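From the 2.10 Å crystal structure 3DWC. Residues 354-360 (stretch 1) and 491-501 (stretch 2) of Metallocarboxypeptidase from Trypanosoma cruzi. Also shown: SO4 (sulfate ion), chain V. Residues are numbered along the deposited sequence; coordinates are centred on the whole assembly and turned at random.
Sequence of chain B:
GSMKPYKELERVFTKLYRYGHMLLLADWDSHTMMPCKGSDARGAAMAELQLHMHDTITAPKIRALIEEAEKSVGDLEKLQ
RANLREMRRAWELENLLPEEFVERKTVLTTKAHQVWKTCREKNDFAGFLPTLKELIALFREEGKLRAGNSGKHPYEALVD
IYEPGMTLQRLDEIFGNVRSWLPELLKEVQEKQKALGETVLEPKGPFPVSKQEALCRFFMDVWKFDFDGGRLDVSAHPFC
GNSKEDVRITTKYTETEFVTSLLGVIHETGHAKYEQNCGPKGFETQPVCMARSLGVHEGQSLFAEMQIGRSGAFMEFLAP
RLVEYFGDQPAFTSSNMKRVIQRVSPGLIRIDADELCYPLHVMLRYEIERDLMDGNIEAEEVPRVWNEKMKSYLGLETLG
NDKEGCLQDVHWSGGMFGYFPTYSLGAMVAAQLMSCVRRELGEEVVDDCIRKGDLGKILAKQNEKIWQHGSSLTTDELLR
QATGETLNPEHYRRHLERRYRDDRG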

ATOM      1  N   ASP B 354       2.100 -30.027  15.850  1.00 35.54           N
ATOM      2  CA  ASP B 354       1.587 -30.799  14.732  1.00 36.16           C
ATOM      3  C   ASP B 354       0.052 -30.932  14.813  1.00 35.16           C
ATOM      4  O   ASP B 354      -0.562 -30.462  15.759  1.00 35.21           O
ATOM      5  CB  ASP B 354       2.301 -32.158  14.673  1.00 37.72           C
ATOM      6  CG  ASP B 354       2.111 -33.006  15.949  1.00 38.83           C
ATOM      7  OD1 ASP B 354       3.139 -33.397  16.514  1.00 39.79           O
ATOM      8  OD2 ASP B 354       0.949 -33.308  16.367  1.00 43.94           O
ATOM      9  N   GLU B 355      -0.573 -31.571  13.828  1.00 34.21           N
ATOM     10  CA  GLU B 355      -2.019 -31.539  13.712  1.00 32.82           C
ATOM     11  C   GLU B 355      -2.684 -32.147  14.953  1.00 32.15           C
ATOM     12  O   GLU B 355      -3.771 -31.733  15.372  1.00 33.00           O
ATOM     13  CB  GLU B 355      -2.456 -32.271  12.415  1.00 33.66           C
ATOM     14  CG  GLU B 355      -3.949 -32.279  12.173  1.00 32.50           C
ATOM     15  CD  GLU B 355      -4.320 -33.033  10.954  1.00 31.78           C
ATOM     16  OE1 GLU B 355      -3.484 -33.803  10.454  1.00 30.92           O
ATOM     17  OE2 GLU B 355      -5.439 -32.825  10.460  1.00 30.56           O
ATOM     18  N   LEU B 356      -2.055 -33.147  15.544  1.00 32.20           N
ATOM     19  CA  LEU B 356      -2.662 -33.879  16.651  1.00 32.00           C
ATOM     20  C   LEU B 356      -2.512 -33.170  17.996  1.00 32.26           C
ATOM     21  O   LEU B 356      -3.448 -33.148  18.800  1.00 32.79           O
ATOM     22  CB  LEU B 356      -2.092 -35.315  16.697  1.00 31.93           C
ATOM     23  CG  LEU B 356      -2.723 -36.366  17.618  1.00 30.78           C
ATOM     24  CD1 LEU B 356      -4.173 -36.730  17.281  1.00 28.25           C
ATOM     25  CD2 LEU B 356      -1.890 -37.641  17.602  1.00 31.46           C
ATOM     26  N   CYS B 357      -1.349 -32.561  18.228  1.00 33.32           N
ATOM     27  CA  CYS B 357      -1.028 -31.933  19.515  1.00 32.54           C
ATOM     28  C   CYS B 357      -1.644 -30.583  19.654  1.00 31.98           C
ATOM     29  O   CYS B 357      -1.985 -30.143  20.743  1.00 32.90           O
ATOM     30  CB  CYS B 357       0.480 -31.780  19.668  1.00 33.62           C
ATOM     31  SG  CYS B 357       1.310 -33.358  19.869  1.00 34.90           S
ATOM     32  N   TYR B 358      -1.744 -29.901  18.532  1.00 32.50           N
ATOM     33  CA  TYR B 358      -2.254 -28.545  18.470  1.00 32.21           C
ATOM     34  C   TYR B 358      -3.544 -28.277  19.316  1.00 31.76           C
ATOM     35  O   TYR B 358      -3.553 -27.371  20.155  1.00 31.66           O
ATOM     36  CB  TYR B 358      -2.423 -28.140  17.008  1.00 32.50           C
ATOM     37  CG  TYR B 358      -2.491 -26.658  16.828  1.00 34.14           C
ATOM     38  CD1 TYR B 358      -1.402 -25.946  16.341  1.00 34.13           C
ATOM     39  CD2 TYR B 358      -3.617 -25.954  17.208  1.00 33.98           C
ATOM     40  CE1 TYR B 358      -1.458 -24.584  16.200  1.00 35.28           C
ATOM     41  CE2 TYR B 358      -3.679 -24.604  17.055  1.00 36.57           C
ATOM     42  CZ  TYR B 358      -2.604 -23.928  16.558  1.00 34.26           C
ATOM     43  OH  TYR B 358      -2.693 -22.582  16.421  1.00 37.31           O
ATOM     44  N   PRO B 359      -4.611 -29.057  19.123  1.00 30.48           N
ATOM     45  CA  PRO B 359      -5.819 -28.827  19.919  1.00 30.29           C
ATOM     46  C   PRO B 359      -5.613 -28.910  21.448  1.00 29.88           C
ATOM     47  O   PRO B 359      -6.359 -28.281  22.196  1.00 29.75           O
ATOM     48  CB  PRO B 359      -6.732 -29.961  19.479  1.00 30.41           C
ATOM     49  CG  PRO B 359      -5.862 -30.968  18.882  1.00 30.74           C
ATOM     50  CD  PRO B 359      -4.815 -30.162  18.189  1.00 31.37           C
ATOM     51  N   LEU B 360      -4.654 -29.710  21.894  1.00 28.52           N
ATOM     52  CA  LEU B 360      -4.334 -29.775  23.304  1.00 29.93           C
ATOM     53  C   LEU B 360      -3.798 -28.413  23.830  1.00 29.97           C
ATOM     54  O   LEU B 360      -4.166 -27.992  24.927  1.00 31.99           O
ATOM     55  CB  LEU B 360      -3.379 -30.929  23.562  1.00 29.18           C
ATOM     56  CG  LEU B 360      -4.071 -32.273  23.337  1.00 29.80           C
ATOM     57  CD1 LEU B 360      -3.066 -33.422  23.256  1.00 29.18           C
ATOM     58  CD2 LEU B 360      -5.145 -32.532  24.405  1.00 28.13           C
ATOM     59  N   HIS B 491     -16.545 -35.610  14.137  1.00 28.35           N
ATOM     60  CA  HIS B 491     -15.816 -35.651  12.878  1.00 28.56           C
ATOM     61  C   HIS B 491     -14.301 -35.418  13.025  1.00 28.30           C
ATOM     62  O   HIS B 491     -13.502 -36.106  12.387  1.00 28.17           O
ATOM     63  CB  HIS B 491     -16.430 -34.673  11.865  1.00 28.11           C
ATOM     64  CG  HIS B 491     -17.899 -34.859  11.667  1.00 28.16           C
ATOM     65  ND1 HIS B 491     -18.428 -35.916  10.958  1.00 30.58           N
ATOM     66  CD2 HIS B 491     -18.956 -34.155  12.132  1.00 27.75           C
ATOM     67  CE1 HIS B 491     -19.743 -35.829  10.963  1.00 30.22           C
ATOM     68  NE2 HIS B 491     -20.090 -34.777  11.680  1.00 29.81           N
ATOM     69  N   TYR B 492     -13.917 -34.494  13.911  1.00 28.35           N
ATOM     70  CA  TYR B 492     -12.496 -34.164  14.136  1.00 28.90           C
ATOM     71  C   TYR B 492     -11.846 -35.355  14.811  1.00 28.75           C
ATOM     72  O   TYR B 492     -10.777 -35.764  14.436  1.00 28.03           O
ATOM     73  CB  TYR B 492     -12.433 -32.913  15.028  1.00 28.74           C
ATOM     74  CG  TYR B 492     -11.091 -32.264  15.290  1.00 29.43           C
ATOM     75  CD1 TYR B 492     -10.093 -32.175  14.306  1.00 28.77           C
ATOM     76  CD2 TYR B 492     -10.851 -31.659  16.504  1.00 30.85           C
ATOM     77  CE1 TYR B 492      -8.904 -31.515  14.554  1.00 27.91           C
ATOM     78  CE2 TYR B 492      -9.641 -31.006  16.758  1.00 31.05           C
ATOM     79  CZ  TYR B 492      -8.687 -30.939  15.786  1.00 28.62           C
ATOM     80  OH  TYR B 492      -7.511 -30.284  16.080  1.00 29.63           O
ATOM     81  N   ARG B 493     -12.514 -35.927  15.806  1.00 29.27           N
ATOM     82  CA  ARG B 493     -12.030 -37.142  16.460  1.00 29.24           C
ATOM     83  C   ARG B 493     -11.773 -38.298  15.461  1.00 28.68           C
ATOM     84  O   ARG B 493     -10.738 -38.927  15.503  1.00 26.65           O
ATOM     85  CB  ARG B 493     -13.060 -37.595  17.534  1.00 29.97           C
ATOM     86  CG  ARG B 493     -12.665 -38.835  18.290  1.00 29.18           C
ATOM     87  CD  ARG B 493     -13.733 -39.316  19.304  1.00 30.67           C
ATOM     88  NE  ARG B 493     -13.203 -40.446  20.046  1.00 32.16           N
ATOM     89  CZ  ARG B 493     -13.708 -40.984  21.156  1.00 33.21           C
ATOM     90  NH1 ARG B 493     -14.826 -40.550  21.717  1.00 35.09           N
ATOM     91  NH2 ARG B 493     -13.066 -41.997  21.703  1.00 36.12           N
ATOM     92  N   ARG B 494     -12.758 -38.607  14.620  1.00 28.40           N
ATOM     93  CA  ARG B 494     -12.620 -39.676  13.627  1.00 28.90           C
ATOM     94  C   ARG B 494     -11.542 -39.393  12.618  1.00 28.47           C
ATOM     95  O   ARG B 494     -10.861 -40.320  12.199  1.00 28.63           O
ATOM     96  CB  ARG B 494     -13.912 -39.881  12.829  1.00 30.28           C
ATOM     97  CG  ARG B 494     -14.694 -41.018  13.248  1.00 35.42           C
ATOM     98  CD  ARG B 494     -15.836 -40.629  13.965  1.00 41.65           C
ATOM     99  NE  ARG B 494     -16.835 -39.958  13.134  1.00 43.69           N
ATOM    100  CZ  ARG B 494     -18.115 -39.887  13.469  1.00 44.99           C
ATOM    101  NH1 ARG B 494     -18.537 -40.496  14.570  1.00 46.37           N
ATOM    102  NH2 ARG B 494     -18.980 -39.232  12.695  1.00 45.38           N
ATOM    103  N   HIS B 495     -11.421 -38.141  12.194  1.00 28.40           N
ATOM    104  CA  HIS B 495     -10.288 -37.686  11.321  1.00 28.44           C
ATOM    105  C   HIS B 495      -8.924 -37.944  11.969  1.00 29.05           C
ATOM    106  O   HIS B 495      -8.020 -38.516  11.348  1.00 26.98           O
ATOM    107  CB  HIS B 495     -10.389 -36.186  11.037  1.00 29.43           C
ATOM    108  CG  HIS B 495      -9.133 -35.594  10.442  1.00 27.71           C
ATOM    109  ND1 HIS B 495      -8.727 -35.880   9.156  1.00 26.39           N
ATOM    110  CD2 HIS B 495      -8.223 -34.718  10.937  1.00 28.37           C
ATOM    111  CE1 HIS B 495      -7.601 -35.252   8.898  1.00 27.85           C
ATOM    112  NE2 HIS B 495      -7.262 -34.539   9.967  1.00 25.82           N
ATOM    113  N   LEU B 496      -8.766 -37.496  13.219  1.00 28.73           N
ATOM    114  CA  LEU B 496      -7.495 -37.706  13.925  1.00 28.71           C
ATOM    115  C   LEU B 496      -7.161 -39.176  14.191  1.00 28.67           C
ATOM    116  O   LEU B 496      -6.034 -39.581  14.012  1.00 29.83           O
ATOM    117  CB  LEU B 496      -7.416 -36.851  15.225  1.00 28.51           C
ATOM    118  CG  LEU B 496      -7.414 -35.307  15.062  1.00 28.11           C
ATOM    119  CD1 LEU B 496      -7.573 -34.627  16.381  1.00 26.46           C
ATOM    120  CD2 LEU B 496      -6.167 -34.741  14.291  1.00 22.27           C
ATOM    121  N   GLU B 497      -8.131 -39.965  14.637  1.00 29.04           N
ATOM    122  CA  GLU B 497      -7.998 -41.425  14.809  1.00 28.81           C
ATOM    123  C   GLU B 497      -7.596 -42.173  13.542  1.00 29.32           C
ATOM    124  O   GLU B 497      -6.649 -42.985  13.555  1.00 27.48           O
ATOM    125  CB  GLU B 497      -9.330 -42.026  15.318  1.00 29.52           C
ATOM    126  CG  GLU B 497      -9.645 -41.667  16.754  1.00 28.84           C
ATOM    127  CD  GLU B 497     -11.042 -42.147  17.189  1.00 28.78           C
ATOM    128  OE1 GLU B 497     -11.297 -42.121  18.381  1.00 28.93           O
ATOM    129  OE2 GLU B 497     -11.882 -42.533  16.353  1.00 32.31           O
ATOM    130  N   ARG B 498      -8.297 -41.877  12.449  1.00 28.81           N
ATOM    131  CA  ARG B 498      -8.033 -42.491  11.176  1.00 29.96           C
ATOM    132  C   ARG B 498      -6.678 -42.164  10.594  1.00 30.04           C
ATOM    133  O   ARG B 498      -6.044 -43.030   9.995  1.00 30.03           O
ATOM    134  CB  ARG B 498      -9.115 -42.122  10.141  1.00 30.37           C
ATOM    135  CG  ARG B 498     -10.441 -42.787  10.464  1.00 31.17           C
ATOM    136  CD  ARG B 498     -11.625 -42.258   9.648  1.00 32.41           C
ATOM    137  NE  ARG B 498     -12.870 -42.833  10.167  1.00 32.29           N
ATOM    138  CZ  ARG B 498     -14.100 -42.396   9.848  1.00 35.62           C
ATOM    139  NH1 ARG B 498     -14.276 -41.385   9.026  1.00 34.98           N
ATOM    140  NH2 ARG B 498     -15.163 -42.973  10.373  1.00 35.93           N
ATOM    141  N   ARG B 499      -6.263 -40.915  10.750  1.00 30.15           N
ATOM    142  CA  ARG B 499      -5.026 -40.476  10.192  1.00 30.66           C
ATOM    143  C   ARG B 499      -3.857 -40.939  11.071  1.00 31.45           C
ATOM    144  O   ARG B 499      -2.928 -41.551  10.558  1.00 31.28           O
ATOM    145  CB  ARG B 499      -5.038 -38.973  10.010  1.00 29.95           C
ATOM    146  CG  ARG B 499      -3.676 -38.414   9.634  1.00 29.25           C
ATOM    147  CD  ARG B 499      -3.774 -36.986   9.147  1.00 29.40           C
ATOM    148  NE  ARG B 499      -4.446 -36.857   7.860  1.00 22.91           N
ATOM    149  CZ  ARG B 499      -4.714 -35.699   7.271  1.00 28.35           C
ATOM    150  NH1 ARG B 499      -5.302 -35.670   6.066  1.00 24.23           N
ATOM    151  NH2 ARG B 499      -4.360 -34.575   7.868  1.00 29.80           N
ATOM    152  N   TYR B 500      -3.913 -40.680  12.388  1.00 31.77           N
ATOM    153  CA  TYR B 500      -2.751 -40.929  13.244  1.00 32.11           C
ATOM    154  C   TYR B 500      -2.681 -42.301  13.907  1.00 33.34           C
ATOM    155  O   TYR B 500      -1.598 -42.856  14.121  1.00 31.61           O
ATOM    156  CB  TYR B 500      -2.568 -39.785  14.237  1.00 32.34           C
ATOM    157  CG  TYR B 500      -2.235 -38.505  13.489  1.00 32.06           C
ATOM    158  CD1 TYR B 500      -0.947 -38.272  13.009  1.00 32.53           C
ATOM    159  CD2 TYR B 500      -3.223 -37.579  13.179  1.00 33.75           C
ATOM    160  CE1 TYR B 500      -0.652 -37.125  12.304  1.00 31.89           C
ATOM    161  CE2 TYR B 500      -2.939 -36.427  12.451  1.00 31.97           C
ATOM    162  CZ  TYR B 500      -1.659 -36.225  11.998  1.00 31.29           C
ATOM    163  OH  TYR B 500      -1.344 -35.107  11.272  1.00 32.96           O
ATOM    164  N   ARG B 501      -3.835 -42.830  14.266  1.00 35.55           N
ATOM    165  CA  ARG B 501      -3.895 -44.064  14.975  1.00 37.26           C
ATOM    166  C   ARG B 501      -3.997 -45.230  13.987  1.00 38.74           C
ATOM    167  O   ARG B 501      -3.409 -46.289  14.213  1.00 39.33           O
ATOM    168  CB  ARG B 501      -5.071 -44.022  15.947  1.00 37.27           C
ATOM    169  CG  ARG B 501      -5.122 -45.192  16.906  1.00 38.36           C
ATOM    170  CD  ARG B 501      -6.287 -46.051  16.611  1.00 40.97           C
ATOM    171  NE  ARG B 501      -7.478 -45.612  17.289  1.00 40.11           N
ATOM    172  CZ  ARG B 501      -8.714 -45.627  16.781  1.00 41.98           C
ATOM    173  NH1 ARG B 501      -8.992 -45.972  15.527  1.00 41.44           N
ATOM    174  NH2 ARG B 501      -9.703 -45.238  17.549  1.00 41.42           N
TER
HETATM  175  S   SO4 V 612     -21.537 -38.764  15.501  1.00 59.33           S
HETATM  176  O1  SO4 V 612     -22.368 -39.922  15.154  1.00 58.22           O
HETATM  177  O2  SO4 V 612     -22.228 -37.934  16.500  1.00 57.09           O
HETATM  178  O3  SO4 V 612     -20.319 -39.259  16.146  1.00 57.55           O
HETATM  179  O4  SO4 V 612     -21.213 -38.029  14.261  1.00 54.92           O
HETATM  180  O   HOH W   1      -5.747 -30.232  14.305  1.00  8.62           O
HETATM  181  O   HOH W   2       0.903 -33.163  11.519  1.00 20.93           O

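The contact is organised around one carboxylate. Glu 355 is buried, its CA-to-CB bond points toward the helix of stretch 2, and chi1 and chi2 are both t (-179° and -178°), so the side chain is fully extended and carries its charge to the helix surface. Both oxygens are used there. OE1 of Glu 355 accepts a hydrogen bond from Tyr 500 OH at 2.6 Å and another from Arg 499 NH2 at 2.8 Å (N-H...O angle 150°), the latter also a salt bridge; OE2 of Glu 355 accepts from His 495 NE2 at 2.6 Å, with an angle of 163°. An acid suits this buried site because three donors converge on it, one of them a guanidinium that offsets its charge.

The donors reach the carboxylate by different routes. The CA-to-CB bond of His 495 points sideways to stretch 1, but chi1 of 167° (t) and chi2 of 70° bring the ring's NE2 edge to Glu 355, whose OE2 lies near the ring plane, as a good N-H...O hydrogen bond requires. Arg 499 starts toward stretch 1; its chi1 and chi2 are t, and chi3 at -69° (m) bends the chain. Its guanidinium meets OE1 of Glu 355 edge-on, while its other nitrogens are satisfied elsewhere in the structure. Tyr 500, with chi1 m (-65°), presents its hydroxyl to the same oxygen and one ring face to CB of Leu 356.

Beside this polar cluster lies an apolar patch. Leu 356 and Leu 496 mark the nearest backbone approach, their CA atoms 6.7 Å apart. Leu 356 (chi1 t, chi2 p) places CD1 3.8 Å from CB of Leu 496 and CD2 4.0 Å from CB of Tyr 500, so its two methyls reach residues one helical turn apart. Leu 496, pointing toward stretch 1, also brings CD2 to 3.9 Å from CG of Glu 355, packing against the aliphatic part of that side chain.

The CA-to-CB bond of Tyr 492 points sideways to stretch 1, but chi1 t (-173°) carries its end nearer to stretch 1. CB of Pro 359 sits at the ring edge, 4.1 Å from CE2 of Tyr 492. Water 1 links the phenol to the backbone, 2.5 Å from Tyr 492 OH and donating to Glu 355 O at 2.7 Å. Water 2 accepts from Glu 355 N at 3.2 Å and donates to Tyr 500 OH at 3.0 Å.

With chi1 p (60°), Asp 354 reaches forward so that OD2 accepts from Cys 357 N at 3.0 Å, securing the turn that carries Glu 355. The stretches together bury 394 Å².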